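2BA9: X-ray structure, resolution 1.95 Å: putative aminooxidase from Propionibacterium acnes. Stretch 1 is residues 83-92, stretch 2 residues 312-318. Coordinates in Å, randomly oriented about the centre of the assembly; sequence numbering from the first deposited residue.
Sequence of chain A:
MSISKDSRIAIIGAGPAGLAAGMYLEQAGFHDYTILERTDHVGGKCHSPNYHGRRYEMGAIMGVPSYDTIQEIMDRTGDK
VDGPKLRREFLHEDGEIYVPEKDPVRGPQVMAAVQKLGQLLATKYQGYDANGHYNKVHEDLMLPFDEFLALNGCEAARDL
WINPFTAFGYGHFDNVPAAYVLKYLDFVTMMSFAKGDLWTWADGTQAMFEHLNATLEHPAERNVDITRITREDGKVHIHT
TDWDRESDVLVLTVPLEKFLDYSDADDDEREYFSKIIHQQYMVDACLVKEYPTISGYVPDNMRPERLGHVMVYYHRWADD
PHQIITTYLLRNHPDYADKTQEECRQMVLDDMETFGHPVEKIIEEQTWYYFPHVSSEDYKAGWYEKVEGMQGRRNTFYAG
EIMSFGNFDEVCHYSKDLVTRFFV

Stretch 1, residues 83-92: GPKLRREFLH
Stretch 2, residues 312-318: VYYHRWA

Two segments of one chain, each part strand and part loop and more than 220 residues apart in sequence wherever they touch, meet here through side chains, one backbone carbonyl and water. From Pro 84 to Leu 91 and from Tyr 313 to Trp 317 their end-to-end directions lie 149° apart, so they run roughly antiparallel, yet no direct hydrogen bond joins them. The closest CA atoms, those of Pro 84 and Arg 316, are 6.8 Å apart, and the two surfaces together bury 307 Å².

Pro 84 (phi/psi -70/143, C-gamma endo) is the principal bump. Its CA-to-CB bond points toward the other stretch, and its hollow is lined by Arg 316 and Trp 317. CG lies 3.3 Å from Arg 316 O and 3.8 Å from Trp 317 CZ3, while CD is 4.3 Å from Arg 316 NH1. Arg 316 turns the backbone at -104/-56, and Trp 317 follows at -104/102. The CA-to-CB bond of Trp 317 points away, but chi1 of -58° (m) and chi2 of 116° bring the far end of the indole back to the proline, which it meets obliquely.

The Arg 316 side chain is extended, with chi1 to chi3 all t and chi4 at 85°. Its NH1 donates to Tyr 314 OH at 2.9 Å and 161°, a bond within the stretch that ties two of the contact's side chains together.

The CA-to-CB bond of Lys 85 (-61/143) points away; its chi angles are t, t, t, p. Leu 86 (-92/140; m, t) starts sideways, but its end reaches Tyr 314, with CD2 3.5 Å from CE1. The tyrosine, at -109/117 with chi1 t and chi2 35°, receives that methyl obliquely.

Two waters bridge the backbones here. Water 1 lies 2.9 Å from both Lys 85 O and His 315 O; water 2 accepts from Arg 87 N at 3.2 Å and lies 3.2 Å from His 315 O. The ends of Arg 87 and Arg 88 lead away from the contact.

Farther along, Tyr 313 (-135/151; chi1 56°, p; chi2 82°) extends its ring to Leu 91 (-123/146; m, t). Leu 91 CD1 sits at the ring edge, near its plane, 3.5 Å from Tyr 313 OH and 3.7 Å from Tyr 313 CE2. Glu 89 (-128/175; p, t, chi3 -12°) also reaches this end: its OE2 is 3.8 Å from Tyr 313 OH, and water 3 bridges them, donating to Glu 89 OE2 at 2.7 Å and accepting from Tyr 313 OH at 2.6 Å.

The rule is economical: apolar tips fit against larger side chains and, at Pro 84, a carbonyl; water links polar groups of the two stretches.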

ATOM      1  N   GLY A  83       5.318  16.934  -9.038  1.00 28.45           N
ATOM      2  CA  GLY A  83       5.142  16.025 -10.168  1.00 28.81           C
ATOM      3  C   GLY A  83       4.109  16.495 -11.186  1.00 29.57           C
ATOM      4  O   GLY A  83       3.406  17.484 -10.968  1.00 29.13           O
ATOM      5  N   PRO A  84       3.998  15.776 -12.313  1.00 30.21           N
ATOM      6  CA  PRO A  84       3.001  16.177 -13.303  1.00 30.80           C
ATOM      7  C   PRO A  84       1.577  15.910 -12.805  1.00 31.39           C
ATOM      8  O   PRO A  84       1.335  14.917 -12.111  1.00 31.81           O
ATOM      9  CB  PRO A  84       3.342  15.333 -14.542  1.00 31.02           C
ATOM     10  CG  PRO A  84       4.401  14.361 -14.140  1.00 30.22           C
ATOM     11  CD  PRO A  84       4.751  14.570 -12.703  1.00 30.38           C
ATOM     12  N   LYS A  85       0.659  16.810 -13.151  1.00 31.78           N
ATOM     13  CA  LYS A  85      -0.727  16.741 -12.700  1.00 32.20           C
ATOM     14  C   LYS A  85      -1.350  15.446 -13.212  1.00 31.97           C
ATOM     15  O   LYS A  85      -1.039  14.996 -14.314  1.00 32.49           O
ATOM     16  CB  LYS A  85      -1.514  17.961 -13.204  1.00 32.77           C
ATOM     17  CG  LYS A  85      -2.879  18.182 -12.525  1.00 34.65           C
ATOM     18  CD  LYS A  85      -3.656  19.364 -13.140  1.00 37.23           C
ATOM     19  CE  LYS A  85      -4.770  19.885 -12.206  1.00 38.45           C
ATOM     20  NZ  LYS A  85      -4.278  20.866 -11.178  1.00 38.85           N
ATOM     21  N   LEU A  86      -2.198  14.833 -12.392  1.00 31.42           N
ATOM     22  CA  LEU A  86      -2.889  13.604 -12.774  1.00 30.95           C
ATOM     23  C   LEU A  86      -4.246  13.910 -13.403  1.00 30.46           C
ATOM     24  O   LEU A  86      -4.944  14.811 -12.986  1.00 29.95           O
ATOM     25  CB  LEU A  86      -3.068  12.704 -11.556  1.00 30.96           C
ATOM     26  CG  LEU A  86      -1.785  11.965 -11.184  1.00 30.41           C
ATOM     27  CD1 LEU A  86      -1.864  11.494  -9.770  1.00 29.84           C
ATOM     28  CD2 LEU A  86      -1.520  10.812 -12.147  1.00 30.79           C
ATOM     29  N   ARG A  87      -4.589  13.173 -14.448  1.00 30.51           N
ATOM     30  CA  ARG A  87      -5.941  13.206 -14.995  1.00 30.39           C
ATOM     31  C   ARG A  87      -6.224  11.905 -15.713  1.00 29.30           C
ATOM     32  O   ARG A  87      -5.301  11.181 -16.078  1.00 29.59           O
ATOM     33  CB  ARG A  87      -6.223  14.449 -15.877  1.00 31.38           C
ATOM     34  CG  ARG A  87      -5.057  15.444 -16.145  1.00 33.31           C
ATOM     35  CD  ARG A  87      -5.481  16.943 -16.180  1.00 37.37           C
ATOM     36  NE  ARG A  87      -6.852  17.226 -16.624  1.00 39.65           N
ATOM     37  CZ  ARG A  87      -7.388  18.451 -16.720  1.00 41.83           C
ATOM     38  NH1 ARG A  87      -6.673  19.543 -16.419  1.00 42.69           N
ATOM     39  NH2 ARG A  87      -8.652  18.592 -17.130  1.00 40.92           N
ATOM     40  N   ARG A  88      -7.502  11.604 -15.889  1.00 27.86           N
ATOM     41  CA  ARG A  88      -7.906  10.270 -16.306  1.00 27.63           C
ATOM     42  C   ARG A  88      -9.152  10.288 -17.179  1.00 26.70           C
ATOM     43  O   ARG A  88      -9.903  11.255 -17.215  1.00 26.22           O
ATOM     44  CB  ARG A  88      -8.109   9.349 -15.080  1.00 27.21           C
ATOM     45  CG  ARG A  88      -9.422   9.518 -14.290  1.00 28.79           C
ATOM     46  CD  ARG A  88      -9.614  10.917 -13.674  1.00 29.39           C
ATOM     47  NE  ARG A  88     -10.886  11.003 -12.954  1.00 31.10           N
ATOM     48  CZ  ARG A  88     -12.069  11.213 -13.532  1.00 33.06           C
ATOM     49  NH1 ARG A  88     -13.166  11.265 -12.779  1.00 32.96           N
ATOM     50  NH2 ARG A  88     -12.173  11.369 -14.856  1.00 33.37           N
ATOM     51  N   GLU A  89      -9.339   9.202 -17.902  1.00 25.91           N
ATOM     52  CA  GLU A  89     -10.603   8.926 -18.562  1.00 25.60           C
ATOM     53  C   GLU A  89     -11.055   7.511 -18.176  1.00 25.04           C
ATOM     54  O   GLU A  89     -10.329   6.769 -17.498  1.00 23.78           O
ATOM     55  CB  GLU A  89     -10.470   9.084 -20.073  1.00 25.79           C
ATOM     56  CG  GLU A  89      -9.709   7.962 -20.758  1.00 26.79           C
ATOM     57  CD  GLU A  89      -9.313   8.287 -22.189  1.00 26.95           C
ATOM     58  OE1 GLU A  89      -9.801   9.292 -22.746  1.00 27.45           O
ATOM     59  OE2 GLU A  89      -8.493   7.527 -22.756  1.00 27.94           O
ATOM     60  N   PHE A  90     -12.254   7.152 -18.616  1.00 24.77           N
ATOM     61  CA  PHE A  90     -12.829   5.860 -18.300  1.00 24.97           C
ATOM     62  C   PHE A  90     -13.116   5.105 -19.567  1.00 24.85           C
ATOM     63  O   PHE A  90     -13.661   5.663 -20.513  1.00 24.46           O
ATOM     64  CB  PHE A  90     -14.084   6.019 -17.440  1.00 25.56           C
ATOM     65  CG  PHE A  90     -13.771   6.321 -16.009  1.00 26.71           C
ATOM     66  CD1 PHE A  90     -13.413   5.301 -15.143  1.00 28.27           C
ATOM     67  CD2 PHE A  90     -13.792   7.635 -15.535  1.00 29.16           C
ATOM     68  CE1 PHE A  90     -13.088   5.571 -13.812  1.00 28.91           C
ATOM     69  CE2 PHE A  90     -13.483   7.922 -14.203  1.00 28.72           C
ATOM     70  CZ  PHE A  90     -13.123   6.887 -13.342  1.00 28.86           C
ATOM     71  N   LEU A  91     -12.714   3.833 -19.560  1.00 24.89           N
ATOM     72  CA  LEU A  91     -12.767   2.945 -20.704  1.00 25.16           C
ATOM     73  C   LEU A  91     -13.585   1.720 -20.354  1.00 25.07           C
ATOM     74  O   LEU A  91     -13.548   1.249 -19.223  1.00 25.78           O
ATOM     75  CB  LEU A  91     -11.363   2.436 -21.063  1.00 25.09           C
ATOM     76  CG  LEU A  91     -10.278   3.450 -21.405  1.00 25.30           C
ATOM     77  CD1 LEU A  91      -9.009   2.703 -21.715  1.00 25.15           C
ATOM     78  CD2 LEU A  91     -10.723   4.344 -22.562  1.00 22.69           C
ATOM     79  N   HIS A  92     -14.299   1.202 -21.341  1.00 25.26           N
ATOM     80  CA  HIS A  92     -14.918  -0.109 -21.239  1.00 25.01           C
ATOM     81  C   HIS A  92     -13.865  -1.151 -21.591  1.00 25.34           C
ATOM     82  O   HIS A  92     -12.779  -0.834 -22.082  1.00 25.04           O
ATOM     83  CB  HIS A  92     -16.153  -0.215 -22.149  1.00 24.88           C
ATOM     84  CG  HIS A  92     -17.356   0.495 -21.612  1.00 23.52           C
ATOM     85  ND1 HIS A  92     -17.981   0.115 -20.445  1.00 22.72           N
ATOM     86  CD2 HIS A  92     -18.063   1.546 -22.091  1.00 22.47           C
ATOM     87  CE1 HIS A  92     -19.008   0.913 -20.217  1.00 22.64           C
ATOM     88  NE2 HIS A  92     -19.077   1.795 -21.198  1.00 22.51           N
ATOM     89  N   VAL A 312      -6.127  -0.291 -15.193  1.00 23.56           N
ATOM     90  CA  VAL A 312      -5.752   1.105 -15.291  1.00 23.58           C
ATOM     91  C   VAL A 312      -4.364   1.178 -15.897  1.00 23.68           C
ATOM     92  O   VAL A 312      -3.573   0.234 -15.791  1.00 23.05           O
ATOM     93  CB  VAL A 312      -5.766   1.816 -13.911  1.00 23.74           C
ATOM     94  CG1 VAL A 312      -4.845   1.107 -12.933  1.00 24.42           C
ATOM     95  CG2 VAL A 312      -5.374   3.300 -14.046  1.00 24.42           C
ATOM     96  N   TYR A 313      -4.090   2.285 -16.584  1.00 24.07           N
ATOM     97  CA  TYR A 313      -2.735   2.571 -17.041  1.00 23.88           C
ATOM     98  C   TYR A 313      -2.410   4.018 -16.762  1.00 23.76           C
ATOM     99  O   TYR A 313      -3.298   4.860 -16.729  1.00 23.38           O
ATOM    100  CB  TYR A 313      -2.530   2.211 -18.514  1.00 24.00           C
ATOM    101  CG  TYR A 313      -3.475   2.865 -19.485  1.00 23.35           C
ATOM    102  CD1 TYR A 313      -3.259   4.164 -19.945  1.00 22.76           C
ATOM    103  CD2 TYR A 313      -4.580   2.177 -19.971  1.00 22.86           C
ATOM    104  CE1 TYR A 313      -4.131   4.751 -20.845  1.00 22.17           C
ATOM    105  CE2 TYR A 313      -5.451   2.755 -20.862  1.00 23.27           C
ATOM    106  CZ  TYR A 313      -5.228   4.041 -21.308  1.00 22.75           C
ATOM    107  OH  TYR A 313      -6.120   4.613 -22.214  1.00 22.74           O
ATOM    108  N   TYR A 314      -1.127   4.280 -16.556  1.00 24.03           N
ATOM    109  CA  TYR A 314      -0.635   5.580 -16.127  1.00 24.37           C
ATOM    110  C   TYR A 314       0.133   6.336 -17.215  1.00 24.60           C
ATOM    111  O   TYR A 314       1.185   5.880 -17.677  1.00 24.76           O
ATOM    112  CB  TYR A 314       0.245   5.362 -14.896  1.00 24.48           C
ATOM    113  CG  TYR A 314       0.914   6.581 -14.310  1.00 24.11           C
ATOM    114  CD1 TYR A 314       0.296   7.822 -14.299  1.00 23.20           C
ATOM    115  CD2 TYR A 314       2.159   6.464 -13.725  1.00 24.48           C
ATOM    116  CE1 TYR A 314       0.929   8.929 -13.744  1.00 24.11           C
ATOM    117  CE2 TYR A 314       2.791   7.537 -13.172  1.00 25.94           C
ATOM    118  CZ  TYR A 314       2.181   8.775 -13.183  1.00 25.08           C
ATOM    119  OH  TYR A 314       2.828   9.829 -12.607  1.00 23.54           O
ATOM    120  N   HIS A 315      -0.425   7.487 -17.605  1.00 24.77           N
ATOM    121  CA  HIS A 315       0.189   8.477 -18.495  1.00 24.55           C
ATOM    122  C   HIS A 315       0.936   9.536 -17.666  1.00 24.59           C
ATOM    123  O   HIS A 315       0.320  10.386 -17.041  1.00 24.09           O
ATOM    124  CB  HIS A 315      -0.929   9.137 -19.338  1.00 24.58           C
ATOM    125  CG  HIS A 315      -0.455  10.133 -20.362  1.00 23.69           C
ATOM    126  ND1 HIS A 315      -0.649  11.491 -20.222  1.00 25.56           N
ATOM    127  CD2 HIS A 315       0.149   9.965 -21.563  1.00 24.28           C
ATOM    128  CE1 HIS A 315      -0.166  12.120 -21.282  1.00 25.48           C
ATOM    129  NE2 HIS A 315       0.326  11.217 -22.112  1.00 23.60           N
ATOM    130  N   ARG A 316       2.264   9.502 -17.682  1.00 24.92           N
ATOM    131  CA  ARG A 316       3.071  10.304 -16.732  1.00 25.08           C
ATOM    132  C   ARG A 316       3.713  11.554 -17.346  1.00 25.37           C
ATOM    133  O   ARG A 316       3.529  12.677 -16.843  1.00 24.59           O
ATOM    134  CB  ARG A 316       4.159   9.425 -16.097  1.00 25.01           C
ATOM    135  CG  ARG A 316       5.114  10.152 -15.128  1.00 25.14           C
ATOM    136  CD  ARG A 316       5.796   9.143 -14.208  1.00 23.87           C
ATOM    137  NE  ARG A 316       6.888   9.672 -13.387  1.00 23.06           N
ATOM    138  CZ  ARG A 316       6.742  10.271 -12.205  1.00 23.36           C
ATOM    139  NH1 ARG A 316       5.538  10.496 -11.691  1.00 23.56           N
ATOM    140  NH2 ARG A 316       7.810  10.671 -11.528  1.00 22.70           N
ATOM    141  N   TRP A 317       4.493  11.345 -18.409  1.00 25.36           N
ATOM    142  CA  TRP A 317       5.177  12.425 -19.097  1.00 25.66           C
ATOM    143  C   TRP A 317       4.445  12.722 -20.389  1.00 26.32           C
ATOM    144  O   TRP A 317       4.584  11.993 -21.371  1.00 27.08           O
ATOM    145  CB  TRP A 317       6.630  12.037 -19.385  1.00 25.40           C
ATOM    146  CG  TRP A 317       7.410  11.697 -18.140  1.00 25.44           C
ATOM    147  CD1 TRP A 317       7.954  10.483 -17.814  1.00 24.46           C
ATOM    148  CD2 TRP A 317       7.724  12.580 -17.060  1.00 24.51           C
ATOM    149  NE1 TRP A 317       8.588  10.562 -16.605  1.00 24.41           N
ATOM    150  CE2 TRP A 317       8.457  11.834 -16.112  1.00 24.53           C
ATOM    151  CE3 TRP A 317       7.455  13.929 -16.797  1.00 24.83           C
ATOM    152  CZ2 TRP A 317       8.940  12.395 -14.931  1.00 23.13           C
ATOM    153  CZ3 TRP A 317       7.933  14.485 -15.613  1.00 25.19           C
ATOM    154  CH2 TRP A 317       8.665  13.715 -14.697  1.00 24.05           C
ATOM    155  N   ALA A 318       3.656  13.790 -20.378  1.00 26.96           N
ATOM    156  CA  ALA A 318       2.735  14.104 -21.473  1.00 27.25           C
ATOM    157  C   ALA A 318       3.452  14.602 -22.729  1.00 27.73           C
ATOM    158  O   ALA A 318       2.937  14.476 -23.842  1.00 27.69           O
ATOM    159  CB  ALA A 318       1.696  15.147 -21.006  1.00 27.21           C
TER
HETATM  160  O   HOH W   1       0.144  12.435 -14.976  1.00 30.12           O
HETATM  161  O   HOH W   2      -2.374  11.148 -15.531  1.00 19.20           O
HETATM  162  O   HOH W   3      -5.871   7.185 -22.536  1.00 29.02           O